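PDB 3S99: purine-binding protein BAB2_0673 from Brucella melitensis biovar Abortus, which binds adenine, probably takes other purines such as guanine as well, and may serve an ABC-type uptake system for these bases. Local coordinates for residues 130-135 with 160-165; 140-145 with 231-236. All coordinates share one frame; numbering follows the deposited sequence.

In the fold
Helix 132-146 runs through both contacts. Its first turn supplies F132 and Y133 to contact 1, where residues 160-165 bring E162 up to the bound adenine; nearly three turns further on, I142 and A143 meet F233 of strand 231-236 in contact 2. The two centres lie 15 Å apart, and although the nearest atoms of the contacts come within about 5 Å, they do not touch. Contact 1 reaches the ligand pocket through E162, its centre about 7 Å from the centre of the chain. Contact 2 lies farther out, about 14 Å between centres, with the side chain of F233 about 13 Å from adenine, and packs the same helix against the mixed sheet.

Contact 1 of 2, residues 130-135 with 160-165; sequences ARFYEG and VPEVVQ. With ADE (adenine), chain T.
F132 and E162 meet beside the bound adenine: ring atom CE2 of F132 lies 3.3 Å from carboxylate oxygen OE2 of E162, the ring and carboxylate planes 41° apart. E162 swings CG to the far side from its backbone N (chi1 177°) and continues extended to the base, where OE2 comes to 2.7 Å from N7 of adenine. The same oxygen is hydrogen-bonded to H215 NE2, so one carboxylate oxygen sits among an imidazole, a purine nitrogen and the F132 ring. S94 OG makes a hydrogen bond to the base as well.

The second pair is Y133 and Q165, whose CA atoms are the nearest across the two segments. Q165 OE1 approaches the tyrosine ring at CD1, 3.5 Å away, with the amide almost perpendicular to the ring at 81°. Q165 NE2 is hydrogen-bonded to L340 O, and a water 2.8 Å from Q165 OE1 probably donates to it.

Behind these side chains, A130 O lies over one face of the F132 ring, offset toward its rim, and is hydrogen-bonded to W277 NE1. R131, at the centre of an inverse gamma turn, sends NH1 to Y133 OH at 3.0 Å, while its NH2 forms a salt bridge with D337. The start of helix 161-175 thus delivers E162 to the base, with the start of helix 132-146 packed beside it, an arrangement consistent with the ligand cleft of BMP-family, PnrA-like purine-binding proteins.

Contact 2 of 2, residues 140-145 with 231-236; sequences GVIAAK and KAFGQA
The end of the F233 ring points into helix 132-146 and meets I142 and A143 with its edge. CE1 lies 3.9 Å from CG2 of I142, and on the other flank of the ring CE2 is 4.0 Å from CB of A143. Between them CZ comes to 3.9 Å from the backbone N of A143, so the rim of the ring spans the backbone joining the two residues.

The torsions explain the fit. F233 carries CG anti to its carbonyl carbon (chi1 -58°), and the ring projects from the strand toward the helix. On I142 the methyl CG2 is the branch anti to the backbone N, and it lies near the plane of the ring; CB of I142 is 4.0 Å from CE1. A143 contributes its methyl, whose small size is consistent with the close approach of CZ to the backbone.

The neighbours extend the layer: F233 also touches I211 and T213 of strand 211-214 and L248 and T249 of strand 247-253, while I142 reaches T249 and A301 of helix 295-310. The backbone of F233 bonds to I212 in the sheet.

No hydrogen bond or charge pair crosses between the two segments. Their contact is almost wholly apolar, the backbone N of A143 excepted, with all three touching residues buried, so the join probably rests on shape and on the exclusion of solvent.

Contact 1 of 2, residues 130-135 with 160-165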
ATOM      1  N   ALA A 130      -4.676   1.839  -5.421  1.00 15.28           N
ATOM      2  CA  ALA A 130      -4.492   3.067  -4.646  1.00 15.29           C
ATOM      3  C   ALA A 130      -3.133   3.631  -4.952  1.00 14.81           C
ATOM      4  O   ALA A 130      -2.169   2.874  -5.051  1.00 14.68           O
ATOM      5  CB  ALA A 130      -4.599   2.806  -3.140  1.00 15.20           C
ATOM      6  N   ARG A 131      -3.041   4.955  -5.068  1.00 14.46           N
ATOM      7  CA  ARG A 131      -1.752   5.610  -5.257  1.00 14.60           C
ATOM      8  C   ARG A 131      -0.993   5.709  -3.923  1.00 15.03           C
ATOM      9  O   ARG A 131      -0.784   6.821  -3.403  1.00 14.77           O
ATOM     10  CB  ARG A 131      -1.944   7.013  -5.827  1.00 14.67           C
ATOM     11  CG  ARG A 131      -2.638   7.041  -7.170  1.00 16.14           C
ATOM     12  CD  ARG A 131      -2.614   8.435  -7.800  1.00 18.34           C
ATOM     13  NE  ARG A 131      -3.388   8.443  -9.036  1.00 17.39           N
ATOM     14  CZ  ARG A 131      -2.927   8.140 -10.247  1.00 16.99           C
ATOM     15  NH1 ARG A 131      -1.655   7.846 -10.442  1.00 17.84           N
ATOM     16  NH2 ARG A 131      -3.757   8.137 -11.296  1.00 16.28           N
ATOM     17  N   PHE A 132      -0.587   4.557  -3.376  1.00 13.83           N
ATOM     18  CA  PHE A 132       0.121   4.553  -2.108  1.00 13.79           C
ATOM     19  C   PHE A 132       1.368   5.459  -2.110  1.00 13.47           C
ATOM     20  O   PHE A 132       1.745   6.014  -1.095  1.00 13.35           O
ATOM     21  CB  PHE A 132       0.593   3.152  -1.739  1.00 14.12           C
ATOM     22  CG  PHE A 132      -0.456   2.075  -1.875  1.00 14.08           C
ATOM     23  CD1 PHE A 132      -1.483   1.965  -0.960  1.00 13.80           C
ATOM     24  CD2 PHE A 132      -0.396   1.161  -2.908  1.00 15.07           C
ATOM     25  CE1 PHE A 132      -2.415   0.969  -1.077  1.00 15.06           C
ATOM     26  CE2 PHE A 132      -1.336   0.139  -3.015  1.00 15.38           C
ATOM     27  CZ  PHE A 132      -2.351   0.062  -2.093  1.00 14.64           C
ATOM     28  N   TYR A 133       2.010   5.577  -3.253  1.00 13.79           N
ATOM     29  CA  TYR A 133       3.236   6.371  -3.407  1.00 14.30           C
ATOM     30  C   TYR A 133       3.014   7.860  -3.078  1.00 14.49           C
ATOM     31  O   TYR A 133       3.985   8.591  -2.843  1.00 16.60           O
ATOM     32  CB  TYR A 133       3.812   6.196  -4.826  1.00 13.98           C
ATOM     33  CG  TYR A 133       2.973   6.869  -5.899  1.00 13.95           C
ATOM     34  CD1 TYR A 133       2.102   6.148  -6.689  1.00 14.47           C
ATOM     35  CD2 TYR A 133       3.032   8.248  -6.086  1.00 16.69           C
ATOM     36  CE1 TYR A 133       1.314   6.788  -7.660  1.00 16.64           C
ATOM     37  CE2 TYR A 133       2.245   8.884  -7.037  1.00 18.11           C
ATOM     38  CZ  TYR A 133       1.402   8.138  -7.822  1.00 18.43           C
ATOM     39  OH  TYR A 133       0.631   8.801  -8.730  1.00 22.66           O
ATOM     40  N   GLU A 134       1.765   8.312  -3.032  1.00 13.73           N
ATOM     41  CA  GLU A 134       1.486   9.671  -2.618  1.00 14.14           C
ATOM     42  C   GLU A 134       1.814   9.847  -1.142  1.00 14.12           C
ATOM     43  O   GLU A 134       2.462  10.815  -0.773  1.00 13.86           O
ATOM     44  CB  GLU A 134       0.043  10.067  -2.920  1.00 14.60           C
ATOM     45  CG  GLU A 134      -0.244  10.246  -4.407  1.00 16.16           C
ATOM     46  CD  GLU A 134      -1.692  10.682  -4.711  1.00 15.80           C
ATOM     47  OE1 GLU A 134      -2.554  10.490  -3.854  1.00 19.90           O
ATOM     48  OE2 GLU A 134      -1.964  11.211  -5.818  1.00 20.81           O
ATOM     49  N   GLY A 135       1.443   8.857  -0.318  1.00 13.93           N
ATOM     50  CA  GLY A 135       1.799   8.826   1.095  1.00 12.88           C
ATOM     51  C   GLY A 135       3.284   8.668   1.296  1.00 13.20           C
ATOM     52  O   GLY A 135       3.849   9.229   2.221  1.00 14.14           O
ATOM     53  N   VAL A 160       7.801  -5.718  -7.138  1.00 20.00           N
ATOM     54  CA  VAL A 160       6.829  -5.441  -8.174  1.00 18.87           C
ATOM     55  C   VAL A 160       6.731  -3.917  -8.353  1.00 18.27           C
ATOM     56  O   VAL A 160       7.157  -3.156  -7.468  1.00 17.24           O
ATOM     57  CB  VAL A 160       5.482  -6.061  -7.824  1.00 18.61           C
ATOM     58  CG1 VAL A 160       5.601  -7.641  -7.817  1.00 19.95           C
ATOM     59  CG2 VAL A 160       4.974  -5.476  -6.487  1.00 15.66           C
ATOM     60  N   PRO A 161       6.122  -3.451  -9.468  1.00 17.89           N
ATOM     61  CA  PRO A 161       6.111  -2.004  -9.702  1.00 17.25           C
ATOM     62  C   PRO A 161       5.518  -1.165  -8.565  1.00 16.66           C
ATOM     63  O   PRO A 161       6.045  -0.101  -8.268  1.00 16.64           O
ATOM     64  CB  PRO A 161       5.275  -1.860 -10.988  1.00 18.04           C
ATOM     65  CG  PRO A 161       5.487  -3.178 -11.717  1.00 18.46           C
ATOM     66  CD  PRO A 161       5.505  -4.194 -10.579  1.00 18.52           C
ATOM     67  N   GLU A 162       4.469  -1.631  -7.908  1.00 16.40           N
ATOM     68  CA  GLU A 162       3.934  -0.898  -6.735  1.00 17.26           C
ATOM     69  C   GLU A 162       5.014  -0.580  -5.672  1.00 17.81           C
ATOM     70  O   GLU A 162       5.046   0.532  -5.097  1.00 17.46           O
ATOM     71  CB  GLU A 162       2.793  -1.669  -6.066  1.00 17.38           C
ATOM     72  CG  GLU A 162       2.230  -1.013  -4.792  1.00 18.26           C
ATOM     73  CD  GLU A 162       1.181  -1.862  -4.121  1.00 18.06           C
ATOM     74  OE1 GLU A 162       0.326  -2.406  -4.860  1.00 17.83           O
ATOM     75  OE2 GLU A 162       1.205  -1.994  -2.870  1.00 16.44           O
ATOM     76  N   VAL A 163       5.905  -1.537  -5.439  1.00 17.18           N
ATOM     77  CA  VAL A 163       6.942  -1.359  -4.426  1.00 16.90           C
ATOM     78  C   VAL A 163       8.053  -0.439  -4.926  1.00 17.72           C
ATOM     79  O   VAL A 163       8.525   0.423  -4.163  1.00 18.40           O
ATOM     80  CB  VAL A 163       7.489  -2.720  -3.947  1.00 17.15           C
ATOM     81  CG1 VAL A 163       8.554  -2.515  -2.871  1.00 15.83           C
ATOM     82  CG2 VAL A 163       6.329  -3.581  -3.420  1.00 15.31           C
ATOM     83  N   VAL A 164       8.434  -0.584  -6.200  1.00 17.40           N
ATOM     84  CA  VAL A 164       9.425   0.293  -6.799  1.00 17.79           C
ATOM     85  C   VAL A 164       8.925   1.748  -6.811  1.00 17.13           C
ATOM     86  O   VAL A 164       9.669   2.657  -6.470  1.00 16.86           O
ATOM     87  CB  VAL A 164       9.803  -0.098  -8.227  1.00 18.22           C
ATOM     88  CG1 VAL A 164      10.843   0.864  -8.763  1.00 18.11           C
ATOM     89  CG2 VAL A 164      10.342  -1.535  -8.286  1.00 19.96           C
ATOM     90  N   GLN A 165       7.676   1.962  -7.215  1.00 16.77           N
ATOM     91  CA  GLN A 165       7.056   3.274  -7.080  1.00 16.28           C
ATOM     92  C   GLN A 165       7.243   3.872  -5.677  1.00 16.29           C
ATOM     93  O   GLN A 165       7.575   5.037  -5.536  1.00 15.88           O
ATOM     94  CB  GLN A 165       5.558   3.202  -7.336  1.00 16.22           C
ATOM     95  CG  GLN A 165       5.096   2.849  -8.773  1.00 17.15           C
ATOM     96  CD  GLN A 165       3.590   2.520  -8.751  1.00 19.35           C
ATOM     97  OE1 GLN A 165       2.882   2.981  -7.845  1.00 17.91           O
ATOM     98  NE2 GLN A 165       3.118   1.698  -9.699  1.00 15.87           N
TER
HETATM   99  N9  ADE T 400      -0.877  -6.420  -2.952  1.00 15.21           N
HETATM  100  C8  ADE T 400      -0.563  -5.137  -3.346  1.00 17.36           C
HETATM  101  N7  ADE T 400       0.006  -4.401  -2.422  1.00 17.16           N
HETATM  102  C5  ADE T 400       0.049  -5.320  -1.367  1.00 17.93           C
HETATM  103  C6  ADE T 400       0.544  -5.154  -0.103  1.00 19.18           C
HETATM  104  N6  ADE T 400       1.035  -3.943   0.201  1.00 15.52           N
HETATM  105  N1  ADE T 400       0.470  -6.215   0.764  1.00 18.08           N
HETATM  106  C2  ADE T 400      -0.062  -7.372   0.332  1.00 19.72           C
HETATM  107  N3  ADE T 400      -0.569  -7.651  -0.869  1.00 18.95           N
HETATM  108  C4  ADE T 400      -0.471  -6.557  -1.659  1.00 16.70           C
HETATM  109  O   HOH W   1       1.124   2.828  -5.664  1.00 19.30           O

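Contact 2 of 2, residues 140-145 with 231-236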
ATOM      1  N   GLY A 140       8.728  10.675   3.019  1.00 14.24           N
ATOM      2  CA  GLY A 140      10.097  10.973   2.645  1.00 14.61           C
ATOM      3  C   GLY A 140      10.467  12.369   3.116  1.00 15.55           C
ATOM      4  O   GLY A 140      11.558  12.592   3.660  1.00 15.82           O
ATOM      5  N   VAL A 141       9.542  13.309   2.931  1.00 15.75           N
ATOM      6  CA  VAL A 141       9.737  14.676   3.420  1.00 16.12           C
ATOM      7  C   VAL A 141      10.009  14.632   4.929  1.00 17.29           C
ATOM      8  O   VAL A 141      10.957  15.244   5.420  1.00 17.89           O
ATOM      9  CB  VAL A 141       8.527  15.561   3.108  1.00 16.07           C
ATOM     10  CG1 VAL A 141       8.658  16.914   3.817  1.00 15.02           C
ATOM     11  CG2 VAL A 141       8.387  15.746   1.577  1.00 14.31           C
ATOM     12  N   ILE A 142       9.173  13.903   5.658  1.00 18.25           N
ATOM     13  CA  ILE A 142       9.300  13.817   7.115  1.00 18.57           C
ATOM     14  C   ILE A 142      10.628  13.174   7.474  1.00 19.03           C
ATOM     15  O   ILE A 142      11.334  13.664   8.350  1.00 19.33           O
ATOM     16  CB  ILE A 142       8.139  13.003   7.766  1.00 18.60           C
ATOM     17  CG1 ILE A 142       6.779  13.733   7.580  1.00 20.17           C
ATOM     18  CG2 ILE A 142       8.410  12.789   9.230  1.00 18.36           C
ATOM     19  CD1 ILE A 142       5.533  12.803   7.674  1.00 16.59           C
ATOM     20  N   ALA A 143      10.960  12.079   6.793  1.00 18.09           N
ATOM     21  CA  ALA A 143      12.173  11.353   7.071  1.00 18.95           C
ATOM     22  C   ALA A 143      13.404  12.240   6.925  1.00 18.68           C
ATOM     23  O   ALA A 143      14.301  12.194   7.756  1.00 19.69           O
ATOM     24  CB  ALA A 143      12.296  10.125   6.178  1.00 18.21           C
ATOM     25  N   ALA A 144      13.440  13.039   5.870  1.00 17.87           N
ATOM     26  CA  ALA A 144      14.568  13.948   5.636  1.00 17.82           C
ATOM     27  C   ALA A 144      14.664  15.076   6.671  1.00 18.14           C
ATOM     28  O   ALA A 144      15.767  15.507   7.006  1.00 17.38           O
ATOM     29  CB  ALA A 144      14.522  14.497   4.250  1.00 16.73           C
ATOM     30  N   LYS A 145      13.526  15.553   7.184  1.00 18.61           N
ATOM     31  CA  LYS A 145      13.550  16.480   8.316  1.00 19.70           C
ATOM     32  C   LYS A 145      13.956  15.824   9.613  1.00 20.76           C
ATOM     33  O   LYS A 145      14.615  16.478  10.394  1.00 22.09           O
ATOM     34  CB  LYS A 145      12.216  17.199   8.530  1.00 19.65           C
ATOM     35  CG  LYS A 145      11.814  18.109   7.390  1.00 20.31           C
ATOM     36  CD  LYS A 145      12.758  19.278   7.252  1.00 22.70           C
ATOM     37  CE  LYS A 145      12.230  20.358   6.308  1.00 24.24           C
ATOM     38  NZ  LYS A 145      13.288  21.389   6.000  1.00 23.79           N
ATOM     39  N   LYS A 231      12.588   5.811  15.175  1.00 22.93           N
ATOM     40  CA  LYS A 231      11.342   6.319  14.656  1.00 22.44           C
ATOM     41  C   LYS A 231      11.016   5.657  13.309  1.00 20.30           C
ATOM     42  O   LYS A 231      11.910   5.278  12.541  1.00 19.24           O
ATOM     43  CB  LYS A 231      11.379   7.855  14.591  1.00 22.49           C
ATOM     44  CG  LYS A 231      11.475   8.489  16.013  1.00 25.26           C
ATOM     45  CD  LYS A 231      11.101   9.959  16.062  1.00 25.32           C
ATOM     46  CE  LYS A 231      11.047  10.537  17.528  1.00 26.18           C
ATOM     47  NZ  LYS A 231      10.957  12.056  17.580  1.00 25.24           N
ATOM     48  N   ALA A 232       9.734   5.484  13.047  1.00 19.53           N
ATOM     49  CA  ALA A 232       9.295   4.641  11.925  1.00 19.32           C
ATOM     50  C   ALA A 232       7.962   5.087  11.342  1.00 18.72           C
ATOM     51  O   ALA A 232       7.244   5.896  11.942  1.00 19.14           O
ATOM     52  CB  ALA A 232       9.201   3.172  12.416  1.00 19.30           C
ATOM     53  N   PHE A 233       7.622   4.567  10.175  1.00 18.12           N
ATOM     54  CA  PHE A 233       6.288   4.810   9.592  1.00 17.34           C
ATOM     55  C   PHE A 233       5.464   3.528   9.619  1.00 17.97           C
ATOM     56  O   PHE A 233       5.957   2.460   9.286  1.00 18.57           O
ATOM     57  CB  PHE A 233       6.415   5.353   8.169  1.00 16.08           C
ATOM     58  CG  PHE A 233       7.233   6.652   8.089  1.00 15.47           C
ATOM     59  CD1 PHE A 233       6.650   7.875   8.384  1.00 14.47           C
ATOM     60  CD2 PHE A 233       8.578   6.625   7.739  1.00 13.27           C
ATOM     61  CE1 PHE A 233       7.400   9.088   8.327  1.00 11.84           C
ATOM     62  CE2 PHE A 233       9.326   7.804   7.644  1.00 13.18           C
ATOM     63  CZ  PHE A 233       8.756   9.026   7.959  1.00 13.42           C
ATOM     64  N   GLY A 234       4.198   3.636  10.014  1.00 18.22           N
ATOM     65  CA  GLY A 234       3.278   2.530   9.850  1.00 18.46           C
ATOM     66  C   GLY A 234       2.859   2.346   8.412  1.00 17.79           C
ATOM     67  O   GLY A 234       2.983   3.254   7.586  1.00 17.61           O
ATOM     68  N   GLN A 235       2.320   1.162   8.132  1.00 16.66           N
ATOM     69  CA  GLN A 235       1.986   0.747   6.790  1.00 16.35           C
ATOM     70  C   GLN A 235       0.583   0.202   6.735  1.00 16.03           C
ATOM     71  O   GLN A 235       0.272  -0.725   7.475  1.00 16.49           O
ATOM     72  CB  GLN A 235       2.954  -0.372   6.370  1.00 17.23           C
ATOM     73  CG  GLN A 235       2.697  -1.050   4.991  1.00 15.59           C
ATOM     74  CD  GLN A 235       2.795  -0.150   3.783  1.00 16.64           C
ATOM     75  OE1 GLN A 235       3.048   1.081   3.874  1.00 16.07           O
ATOM     76  NE2 GLN A 235       2.614  -0.766   2.610  1.00 14.82           N
ATOM     77  N   ALA A 236      -0.243   0.770   5.863  1.00 15.49           N
ATOM     78  CA  ALA A 236      -1.593   0.309   5.579  1.00 15.66           C
ATOM     79  C   ALA A 236      -2.546   0.782   6.655  1.00 17.46           C
ATOM     80  O   ALA A 236      -3.648   1.292   6.355  1.00 17.21           O
ATOM     81  CB  ALA A 236      -1.641  -1.255   5.476  1.00 14.91           C
TER